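DspB (Aggregatibacter actinomycetemcomitans, PDB 1YHT) is a biofilm-releasing glycoside hydrolase of family 20 that cleaves terminal N-acetylhexosamine residues, probably from the polysaccharide of the biofilm matrix. Local coordinates at residues E226-N229 against P230-I234; M255-L259 against P260-A264; K335-K338 against D339-Q343. All blocks are in the same frame, centred on the assembly; numbering follows the deposited sequence.

Contact 1: residues E226-N229 against P230-I234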
ATOM      1  N   GLU A 226      16.259 -15.222  -3.111  1.00 13.59           N
ATOM      2  CA  GLU A 226      16.615 -15.638  -4.430  1.00 13.24           C
ATOM      3  C   GLU A 226      15.598 -16.612  -5.016  1.00 12.57           C
ATOM      4  O   GLU A 226      15.661 -16.857  -6.201  1.00 11.63           O
ATOM      5  CB  GLU A 226      18.020 -16.244  -4.438  1.00 14.69           C
ATOM      6  CG  GLU A 226      19.094 -15.297  -3.889  1.00 17.05           C
ATOM      7  CD  GLU A 226      20.436 -15.961  -3.650  1.00 20.71           C
ATOM      8  OE1 GLU A 226      20.603 -16.715  -2.651  1.00 20.61           O
ATOM      9  OE2 GLU A 226      21.313 -15.741  -4.498  1.00 25.07           O
ATOM     10  N   GLN A 227      14.642 -17.113  -4.214  1.00 11.16           N
ATOM     11  CA  GLN A 227      13.535 -17.969  -4.707  1.00 11.72           C
ATOM     12  C   GLN A 227      12.317 -17.169  -5.217  1.00 12.03           C
ATOM     13  O   GLN A 227      11.408 -17.704  -5.807  1.00 12.41           O
ATOM     14  CB  GLN A 227      13.049 -18.882  -3.571  1.00 11.90           C
ATOM     15  CG  GLN A 227      14.111 -19.838  -3.032  1.00 13.04           C
ATOM     16  CD  GLN A 227      13.755 -20.437  -1.683  1.00 12.74           C
ATOM     17  OE1 GLN A 227      12.637 -20.869  -1.477  1.00 11.24           O
ATOM     18  NE2 GLN A 227      14.703 -20.431  -0.748  1.00  9.01           N
ATOM     19  N   ILE A 228      12.322 -15.869  -4.974  1.00 12.94           N
ATOM     20  CA  ILE A 228      11.211 -14.975  -5.336  1.00 14.19           C
ATOM     21  C   ILE A 228      11.281 -14.712  -6.815  1.00 12.31           C
ATOM     22  O   ILE A 228      12.375 -14.577  -7.355  1.00 10.96           O
ATOM     23  CB  ILE A 228      11.353 -13.613  -4.513  1.00 14.22           C
ATOM     24  CG1 ILE A 228      10.748 -13.797  -3.144  1.00 17.95           C
ATOM     25  CG2 ILE A 228      10.721 -12.432  -5.203  1.00 18.42           C
ATOM     26  CD1 ILE A 228       9.207 -13.671  -3.137  1.00 22.34           C
ATOM     27  N   ASN A 229      10.117 -14.678  -7.455  1.00 10.71           N
ATOM     28  CA  ASN A 229       9.964 -14.251  -8.845  1.00 10.95           C
ATOM     29  C   ASN A 229      10.736 -12.959  -9.029  1.00 10.32           C
ATOM     30  O   ASN A 229      10.406 -11.965  -8.405  1.00  9.09           O
ATOM     31  CB  ASN A 229       8.453 -14.005  -9.150  1.00 10.86           C
ATOM     32  CG  ASN A 229       8.158 -13.576 -10.606  1.00 11.56           C
ATOM     33  OD1 ASN A 229       9.051 -13.252 -11.357  1.00 12.02           O
ATOM     34  ND2 ASN A 229       6.866 -13.571 -10.985  1.00 10.68           N
ATOM     35  N   PRO A 230      11.760 -12.965  -9.886  1.00 10.77           N
ATOM     36  CA  PRO A 230      12.545 -11.744  -9.953  1.00 10.84           C
ATOM     37  C   PRO A 230      11.839 -10.599 -10.631  1.00 10.40           C
ATOM     38  O   PRO A 230      12.390  -9.523 -10.650  1.00 10.26           O
ATOM     39  CB  PRO A 230      13.779 -12.149 -10.751  1.00 11.72           C
ATOM     40  CG  PRO A 230      13.336 -13.311 -11.625  1.00 11.63           C
ATOM     41  CD  PRO A 230      12.231 -13.999 -10.828  1.00 12.18           C
ATOM     42  N   ASN A 231      10.662 -10.842 -11.225  1.00  8.73           N
ATOM     43  CA  ASN A 231       9.870  -9.763 -11.793  1.00  9.61           C
ATOM     44  C   ASN A 231       8.999  -9.005 -10.758  1.00  9.91           C
ATOM     45  O   ASN A 231       8.406  -7.957 -11.077  1.00  8.61           O
ATOM     46  CB  ASN A 231       8.965 -10.268 -12.924  1.00  8.09           C
ATOM     47  CG  ASN A 231       9.746 -10.661 -14.187  1.00 10.52           C
ATOM     48  OD1 ASN A 231       9.309 -11.554 -14.941  1.00 16.70           O
ATOM     49  ND2 ASN A 231      10.869 -10.009 -14.432  1.00 12.13           N
ATOM     50  N   ILE A 232       8.908  -9.526  -9.543  1.00  9.92           N
ATOM     51  CA  ILE A 232       8.081  -8.838  -8.541  1.00 10.39           C
ATOM     52  C   ILE A 232       8.816  -7.551  -8.221  1.00 10.43           C
ATOM     53  O   ILE A 232      10.075  -7.536  -8.108  1.00 10.23           O
ATOM     54  CB  ILE A 232       7.882  -9.648  -7.268  1.00 10.85           C
ATOM     55  CG1 ILE A 232       7.008 -10.872  -7.552  1.00 12.08           C
ATOM     56  CG2 ILE A 232       7.220  -8.739  -6.149  1.00 11.98           C
ATOM     57  CD1 ILE A 232       6.994 -11.920  -6.366  1.00 11.52           C
ATOM     58  N   GLU A 233       8.054  -6.461  -8.150  1.00 10.13           N
ATOM     59  CA  GLU A 233       8.633  -5.136  -7.950  1.00 10.01           C
ATOM     60  C   GLU A 233       8.461  -4.719  -6.501  1.00  9.92           C
ATOM     61  O   GLU A 233       7.386  -4.889  -5.938  1.00 11.04           O
ATOM     62  CB  GLU A 233       8.031  -4.116  -8.928  1.00 10.64           C
ATOM     63  CG  GLU A 233       8.160  -4.545 -10.404  1.00  9.29           C
ATOM     64  CD  GLU A 233       7.606  -3.569 -11.423  1.00 11.59           C
ATOM     65  OE1 GLU A 233       7.028  -2.530 -11.039  1.00 14.95           O
ATOM     66  OE2 GLU A 233       7.729  -3.851 -12.645  1.00 11.75           O
ATOM     67  N   ILE A 234       9.542  -4.234  -5.887  1.00  8.02           N
ATOM     68  CA  ILE A 234       9.566  -4.024  -4.456  1.00  8.29           C
ATOM     69  C   ILE A 234       9.344  -2.556  -4.057  1.00  8.66           C
ATOM     70  O   ILE A 234      10.024  -1.642  -4.589  1.00  9.76           O
ATOM     71  CB  ILE A 234      10.876  -4.511  -3.844  1.00  7.40           C
ATOM     72  CG1 ILE A 234      11.201  -5.987  -4.273  1.00  7.72           C
ATOM     73  CG2 ILE A 234      10.846  -4.312  -2.333  1.00  8.09           C
ATOM     74  CD1 ILE A 234      10.030  -6.904  -4.267  1.00  8.11           C
TER
HETATM   75  O   HOH W   1       6.571 -12.744 -13.914  1.00 17.37           O

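Contact 2: residues M255-L259 against P260-A264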
ATOM      1  N   MET A 255      19.312 -10.247   8.928  1.00 21.26           N
ATOM      2  CA  MET A 255      18.562 -11.288   8.251  1.00 20.82           C
ATOM      3  C   MET A 255      17.976 -10.806   6.930  1.00 19.15           C
ATOM      4  O   MET A 255      17.944 -11.520   5.965  1.00 17.35           O
ATOM      5  CB  MET A 255      17.408 -11.689   9.133  1.00 21.82           C
ATOM      6  CG  MET A 255      17.652 -12.824  10.071  1.00 27.25           C
ATOM      7  SD  MET A 255      16.161 -13.058  11.085  1.00 35.51           S
ATOM      8  CE  MET A 255      14.775 -13.018   9.925  1.00 35.70           C
ATOM      9  N   ARG A 256      17.430  -9.597   6.931  1.00 18.08           N
ATOM     10  CA  ARG A 256      16.736  -9.087   5.761  1.00 17.15           C
ATOM     11  C   ARG A 256      17.704  -8.634   4.678  1.00 15.90           C
ATOM     12  O   ARG A 256      18.860  -8.306   4.948  1.00 14.48           O
ATOM     13  CB  ARG A 256      15.838  -7.932   6.159  1.00 16.81           C
ATOM     14  CG  ARG A 256      14.702  -8.369   7.035  1.00 19.15           C
ATOM     15  CD  ARG A 256      13.728  -7.263   7.278  1.00 19.52           C
ATOM     16  NE  ARG A 256      12.625  -7.692   8.119  1.00 18.93           N
ATOM     17  CZ  ARG A 256      11.552  -6.958   8.392  1.00 21.43           C
ATOM     18  NH1 ARG A 256      11.418  -5.741   7.887  1.00 21.60           N
ATOM     19  NH2 ARG A 256      10.608  -7.441   9.184  1.00 22.82           N
ATOM     20  N   VAL A 257      17.203  -8.575   3.446  1.00 15.12           N
ATOM     21  CA  VAL A 257      17.973  -8.020   2.341  1.00 15.76           C
ATOM     22  C   VAL A 257      17.903  -6.451   2.354  1.00 14.31           C
ATOM     23  O   VAL A 257      16.864  -5.853   2.592  1.00 13.99           O
ATOM     24  CB  VAL A 257      17.514  -8.649   0.968  1.00 16.09           C
ATOM     25  CG1 VAL A 257      16.166  -8.151   0.582  1.00 19.99           C
ATOM     26  CG2 VAL A 257      18.460  -8.284  -0.139  1.00 17.53           C
ATOM     27  N   SER A 258      19.025  -5.808   2.104  1.00 13.38           N
ATOM     28  CA  SER A 258      19.065  -4.341   1.948  1.00 14.07           C
ATOM     29  C   SER A 258      18.583  -3.939   0.545  1.00 13.52           C
ATOM     30  O   SER A 258      18.521  -4.763  -0.371  1.00 13.58           O
ATOM     31  CB  SER A 258      20.507  -3.856   2.119  1.00 14.33           C
ATOM     32  OG  SER A 258      21.261  -4.188   0.978  1.00 13.17           O
ATOM     33  N   LEU A 259      18.265  -2.664   0.391  1.00 13.58           N
ATOM     34  CA  LEU A 259      17.857  -2.159  -0.883  1.00 13.15           C
ATOM     35  C   LEU A 259      19.010  -2.372  -1.901  1.00 13.53           C
ATOM     36  O   LEU A 259      18.760  -2.868  -2.991  1.00 11.65           O
ATOM     37  CB  LEU A 259      17.364  -0.707  -0.769  1.00 13.53           C
ATOM     38  CG  LEU A 259      16.939  -0.047  -2.082  1.00 11.36           C
ATOM     39  CD1 LEU A 259      15.806   0.974  -1.901  1.00 12.88           C
ATOM     40  CD2 LEU A 259      18.123   0.566  -2.753  1.00 12.02           C
ATOM     41  N   PRO A 260      20.273  -2.015  -1.545  1.00 13.62           N
ATOM     42  CA  PRO A 260      21.316  -2.258  -2.523  1.00 13.95           C
ATOM     43  C   PRO A 260      21.462  -3.726  -2.907  1.00 13.51           C
ATOM     44  O   PRO A 260      21.756  -4.023  -4.045  1.00 14.90           O
ATOM     45  CB  PRO A 260      22.579  -1.739  -1.825  1.00 14.37           C
ATOM     46  CG  PRO A 260      22.034  -0.660  -0.849  1.00 13.90           C
ATOM     47  CD  PRO A 260      20.792  -1.328  -0.348  1.00 14.45           C
ATOM     48  N   GLU A 261      21.287  -4.623  -1.951  1.00 13.86           N
ATOM     49  CA  GLU A 261      21.357  -6.056  -2.239  1.00 14.38           C
ATOM     50  C   GLU A 261      20.325  -6.494  -3.264  1.00 13.75           C
ATOM     51  O   GLU A 261      20.616  -7.307  -4.148  1.00 13.32           O
ATOM     52  CB  GLU A 261      21.273  -6.860  -0.966  1.00 14.72           C
ATOM     53  CG  GLU A 261      22.603  -6.894  -0.247  1.00 16.21           C
ATOM     54  CD  GLU A 261      22.499  -7.237   1.217  1.00 18.33           C
ATOM     55  OE1 GLU A 261      21.402  -7.316   1.806  1.00 15.60           O
ATOM     56  OE2 GLU A 261      23.573  -7.442   1.816  1.00 23.92           O
ATOM     57  N   LEU A 262      19.133  -5.903  -3.187  1.00 13.84           N
ATOM     58  CA  LEU A 262      18.072  -6.159  -4.142  1.00 13.00           C
ATOM     59  C   LEU A 262      18.439  -5.622  -5.512  1.00 13.59           C
ATOM     60  O   LEU A 262      18.248  -6.302  -6.516  1.00 13.56           O
ATOM     61  CB  LEU A 262      16.762  -5.535  -3.654  1.00 12.75           C
ATOM     62  CG  LEU A 262      16.100  -6.258  -2.450  1.00 12.62           C
ATOM     63  CD1 LEU A 262      14.900  -5.473  -1.932  1.00 10.84           C
ATOM     64  CD2 LEU A 262      15.690  -7.657  -2.780  1.00 11.90           C
ATOM     65  N   LEU A 263      18.987  -4.404  -5.534  1.00 14.10           N
ATOM     66  CA  LEU A 263      19.413  -3.772  -6.802  1.00 15.27           C
ATOM     67  C   LEU A 263      20.485  -4.599  -7.489  1.00 15.78           C
ATOM     68  O   LEU A 263      20.453  -4.804  -8.704  1.00 15.31           O
ATOM     69  CB  LEU A 263      19.950  -2.374  -6.531  1.00 15.20           C
ATOM     70  CG  LEU A 263      18.952  -1.347  -5.997  1.00 14.83           C
ATOM     71  CD1 LEU A 263      19.633  -0.026  -5.793  1.00 17.20           C
ATOM     72  CD2 LEU A 263      17.750  -1.195  -6.906  1.00 15.24           C
ATOM     73  N   ALA A 264      21.417  -5.101  -6.675  1.00 16.76           N
ATOM     74  CA  ALA A 264      22.511  -5.943  -7.187  1.00 17.11           C
ATOM     75  C   ALA A 264      21.995  -7.216  -7.836  1.00 18.15           C
ATOM     76  O   ALA A 264      22.580  -7.657  -8.819  1.00 18.65           O
ATOM     77  CB  ALA A 264      23.459  -6.269  -6.116  1.00 17.32           C
TER
HETATM   78  O   HOH W   2      21.194  -7.151   4.524  1.00 17.33           O

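Contact 3: residues K335-K338 against D339-Q343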
ATOM      1  N   LYS A 335      -8.152  10.868  12.662  1.00 13.19           N
ATOM      2  CA  LYS A 335      -9.583  10.886  12.908  1.00 14.59           C
ATOM      3  C   LYS A 335     -10.205  12.294  13.012  1.00 14.80           C
ATOM      4  O   LYS A 335     -11.338  12.486  12.610  1.00 14.49           O
ATOM      5  CB  LYS A 335      -9.939  10.100  14.173  1.00 16.33           C
ATOM      6  CG  LYS A 335      -9.436  10.673  15.461  1.00 18.85           C
ATOM      7  CD  LYS A 335      -9.660   9.699  16.661  1.00 24.69           C
ATOM      8  CE  LYS A 335      -8.441   8.760  16.946  1.00 29.04           C
ATOM      9  NZ  LYS A 335      -8.521   7.929  18.226  1.00 30.41           N
ATOM     10  N   ALA A 336      -9.493  13.257  13.581  1.00 13.46           N
ATOM     11  CA  ALA A 336     -10.063  14.585  13.736  1.00 14.01           C
ATOM     12  C   ALA A 336      -9.749  15.501  12.565  1.00 13.94           C
ATOM     13  O   ALA A 336     -10.054  16.684  12.609  1.00 14.62           O
ATOM     14  CB  ALA A 336      -9.566  15.203  15.048  1.00 14.90           C
ATOM     15  N   LEU A 337      -9.165  14.973  11.490  1.00 13.54           N
ATOM     16  CA  LEU A 337      -8.891  15.786  10.315  1.00 12.92           C
ATOM     17  C   LEU A 337      -9.794  15.408   9.158  1.00 13.81           C
ATOM     18  O   LEU A 337     -10.076  14.213   8.936  1.00 13.32           O
ATOM     19  CB  LEU A 337      -7.448  15.605   9.851  1.00 13.10           C
ATOM     20  CG  LEU A 337      -6.265  16.139  10.652  1.00 11.65           C
ATOM     21  CD1 LEU A 337      -5.001  15.517  10.073  1.00 12.07           C
ATOM     22  CD2 LEU A 337      -6.229  17.642  10.532  1.00 12.04           C
ATOM     23  N   LYS A 338     -10.209  16.417   8.394  1.00 12.53           N
ATOM     24  CA  LYS A 338     -10.924  16.185   7.168  1.00 13.48           C
ATOM     25  C   LYS A 338     -10.002  15.844   6.006  1.00 13.22           C
ATOM     26  O   LYS A 338      -8.867  16.315   5.924  1.00 12.55           O
ATOM     27  CB  LYS A 338     -11.720  17.414   6.775  1.00 14.40           C
ATOM     28  CG  LYS A 338     -12.835  17.709   7.771  1.00 18.45           C
ATOM     29  CD  LYS A 338     -13.930  16.626   7.671  1.00 22.40           C
ATOM     30  CE  LYS A 338     -15.249  17.115   8.289  1.00 24.12           C
ATOM     31  NZ  LYS A 338     -15.369  16.712   9.718  1.00 28.04           N
ATOM     32  N   ASP A 339     -10.536  15.025   5.111  1.00 11.55           N
ATOM     33  CA  ASP A 339      -9.833  14.603   3.923  1.00 12.35           C
ATOM     34  C   ASP A 339      -9.225  15.810   3.179  1.00 12.11           C
ATOM     35  O   ASP A 339      -8.043  15.833   2.887  1.00 11.86           O
ATOM     36  CB  ASP A 339     -10.742  13.683   3.038  1.00 11.47           C
ATOM     37  CG  ASP A 339     -12.052  14.302   2.641  1.00 12.86           C
ATOM     38  OD1 ASP A 339     -12.334  15.463   3.016  1.00  9.53           O
ATOM     39  OD2 ASP A 339     -12.832  13.593   1.925  1.00 11.08           O
ATOM     40  N   GLU A 340     -10.023  16.837   2.930  1.00 11.99           N
ATOM     41  CA  GLU A 340      -9.518  18.023   2.240  1.00 13.19           C
ATOM     42  C   GLU A 340      -8.400  18.753   3.005  1.00 12.09           C
ATOM     43  O   GLU A 340      -7.463  19.231   2.400  1.00 12.17           O
ATOM     44  CB  GLU A 340     -10.687  18.958   1.883  1.00 14.14           C
ATOM     45  CG  GLU A 340     -10.268  20.270   1.279  1.00 18.58           C
ATOM     46  CD  GLU A 340      -9.531  20.182  -0.063  1.00 24.98           C
ATOM     47  OE1 GLU A 340      -9.399  19.085  -0.679  1.00 26.82           O
ATOM     48  OE2 GLU A 340      -9.066  21.271  -0.513  1.00 31.38           O
ATOM     49  N   THR A 341      -8.458  18.798   4.333  1.00 11.84           N
ATOM     50  CA  THR A 341      -7.370  19.420   5.129  1.00 11.75           C
ATOM     51  C   THR A 341      -6.078  18.631   4.934  1.00 11.87           C
ATOM     52  O   THR A 341      -4.971  19.209   4.763  1.00 10.97           O
ATOM     53  CB  THR A 341      -7.735  19.444   6.602  1.00 12.36           C
ATOM     54  OG1 THR A 341      -8.924  20.198   6.759  1.00 15.64           O
ATOM     55  CG2 THR A 341      -6.640  20.031   7.501  1.00 13.68           C
ATOM     56  N   ILE A 342      -6.203  17.308   4.956  1.00 10.75           N
ATOM     57  CA  ILE A 342      -5.028  16.455   4.736  1.00 10.24           C
ATOM     58  C   ILE A 342      -4.415  16.704   3.355  1.00 10.20           C
ATOM     59  O   ILE A 342      -3.179  16.861   3.184  1.00 10.47           O
ATOM     60  CB  ILE A 342      -5.377  14.963   4.872  1.00  9.63           C
ATOM     61  CG1 ILE A 342      -5.755  14.649   6.319  1.00 10.37           C
ATOM     62  CG2 ILE A 342      -4.156  14.091   4.386  1.00  8.90           C
ATOM     63  CD1 ILE A 342      -6.559  13.370   6.468  1.00  9.59           C
ATOM     64  N   GLN A 343      -5.270  16.688   2.346  1.00 10.79           N
ATOM     65  CA  GLN A 343      -4.816  16.917   0.996  1.00 10.74           C
ATOM     66  C   GLN A 343      -4.127  18.284   0.842  1.00 11.68           C
ATOM     67  O   GLN A 343      -3.022  18.362   0.295  1.00 12.36           O
ATOM     68  CB  GLN A 343      -5.995  16.795   0.054  1.00 11.09           C
ATOM     69  CG  GLN A 343      -5.655  16.817  -1.432  1.00 11.60           C
ATOM     70  CD  GLN A 343      -5.600  18.228  -2.033  1.00 15.02           C
ATOM     71  OE1 GLN A 343      -6.421  19.082  -1.740  1.00 14.88           O
ATOM     72  NE2 GLN A 343      -4.613  18.457  -2.861  1.00 10.92           N
TER
HETATM   73  O   HOH W   3      -9.704  19.194   9.398  1.00 11.40           O

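Contact 1: residues E226-N229 against P230-I234
Asn229 OD1 takes the backbone N-H of Asn231 at 2.9 Å (OD1 to N), the donor standing above the plane of the amide. One link of chain further on, Ile232 N binds Asn229 O at 3.1 Å, nearly straight at the hydrogen (167°). Both oxygens of Asn229 thus hold the same reversal, one from the side chain and one from the backbone. The side chain reaches this position because CG stands opposite the backbone N and beside its own carbonyl (chi1 -179°), which brings OD1 forward over the turn. An asparagine suits the place doubly: with OD1 committed, ND2 still donates to Ser203 OG and to a water, 3.1 Å away, that in turn donates to Asn231 OD1. Pro230 has no N-H to satisfy, and its ring fixes a phi suited to the second position of the turn. On the apolar side of the turn, Ile232 CD1 meets Ile228 CG2 at 3.9 Å, the two side chains crossing at about a right angle, and also rests on Asn229 CB. Helix 192-208 covers this side through Ile196 and Ser203. The arrangement is an Asx-Pro turn combined with a type I beta turn, leading into parallel strand 233-236 of the TIM barrel.

Contact 2: residues M255-L259 against P260-A264
Val257 and Leu262, five residues apart, press together at the tightly packed side of this helix start: Val257 CG1 lies 3.4 Å from Leu262 CD2, closer than usual for two methyl groups, and the side chains cross at about a right angle. A second tight pair, Leu259 CD2 and Leu263 CD1, also at 3.4 Å, lies one turn apart on the helix. Branched and long apolar residues suit this side because Val269 and Tyr236, on two neighbouring barrel strands, cover Leu259 and Leu262.

The other side is polar and wetter. Ser258 OG, turned between its backbone N and carbonyl (chi1 74°), accepts from Glu261 N at 3.0 Å. Glu261 answers with OE1, which takes Ser258 N at 2.8 Å in an almost straight bond (178°), meeting it on the anti side of the carboxylate and somewhat out of its plane. Glu261 runs out straight past CG, antiparallel to Val257, with its CB against Val257 CG2. A water donates to both Glu261 OE1, 2.7 Å away, and Arg256 O, giving the carboxylate oxygen a second partner. Pro260, lacking an N-H, fits the first turn, where amides have no helical acceptor. The reciprocal Ser258-Glu261 bonds make a capping box, and Val257 with Leu262 adds the hydrophobic staple that often accompanies it at helix N-termini.

Contact 3: residues K335-K338 against D339-Q343
Leu337 sends its two methyl groups to different residues of the helix start that follows it. CD1 leans on Ile342 CG1 at 3.9 Å, the two side chains meeting at a slant, while CD2 touches Thr341 CG2 at 3.9 Å, there crossing at about a right angle. Because Thr341 CG2 stands opposite the backbone N, its methyl faces Leu337, and OG1 points in another direction from CB, to a water and, weakly, to Lys344 NZ. That water, 2.9 Å from Thr341 OG1, accepts from Lys338 N and so joins the backbone N-H of the N-cap residue to the hydroxyl three residues on, in the first turn. A beta-branched threonine suits such a boundary, with one arm apolar and the other polar.

Lys338 occupies the N-cap, and its carbonyl takes Ile342 N at 3.0 Å (165°), opening the helical bonding pattern. The rest of its side chain heads off from the helix start. Asp339 turns CG between its backbone N and carbonyl (chi1 56°), and OD1 receives Glu340 N at 2.7 Å from above the carboxylate plane, in a bent bond (132°). OD2 is held by Ser31 N, just before helix 32-44. Leu337 with Ile342 forms a hydrophobic staple, and the acidic Asp339 and Glu340 lie in the first turn, at the positive end of the helix dipole, which would probably favour their ionised forms.

Contacts 1 and 2 are neighbours, their centres about 12 Å apart, touching where Ile234 CG2 of contact 1 packs on Leu262 CD1 of contact 2 at 4.2 Å. Contact 1 feeds strand 233-236, and contact 2 starts a helix in the connection from that strand to its parallel neighbour 269-271. Contact 3 lies on the opposite side of the chain's centre, its centre about 36 Å from those of the other two, with nearest atoms about 23 Å from contact 1 and 25 Å from contact 2. It starts the last helix, after strand 324-329, which pairs with strand 18-24. Contact 1 enters its strand N-terminally, at the barrel end away from where a family 20 active site is expected.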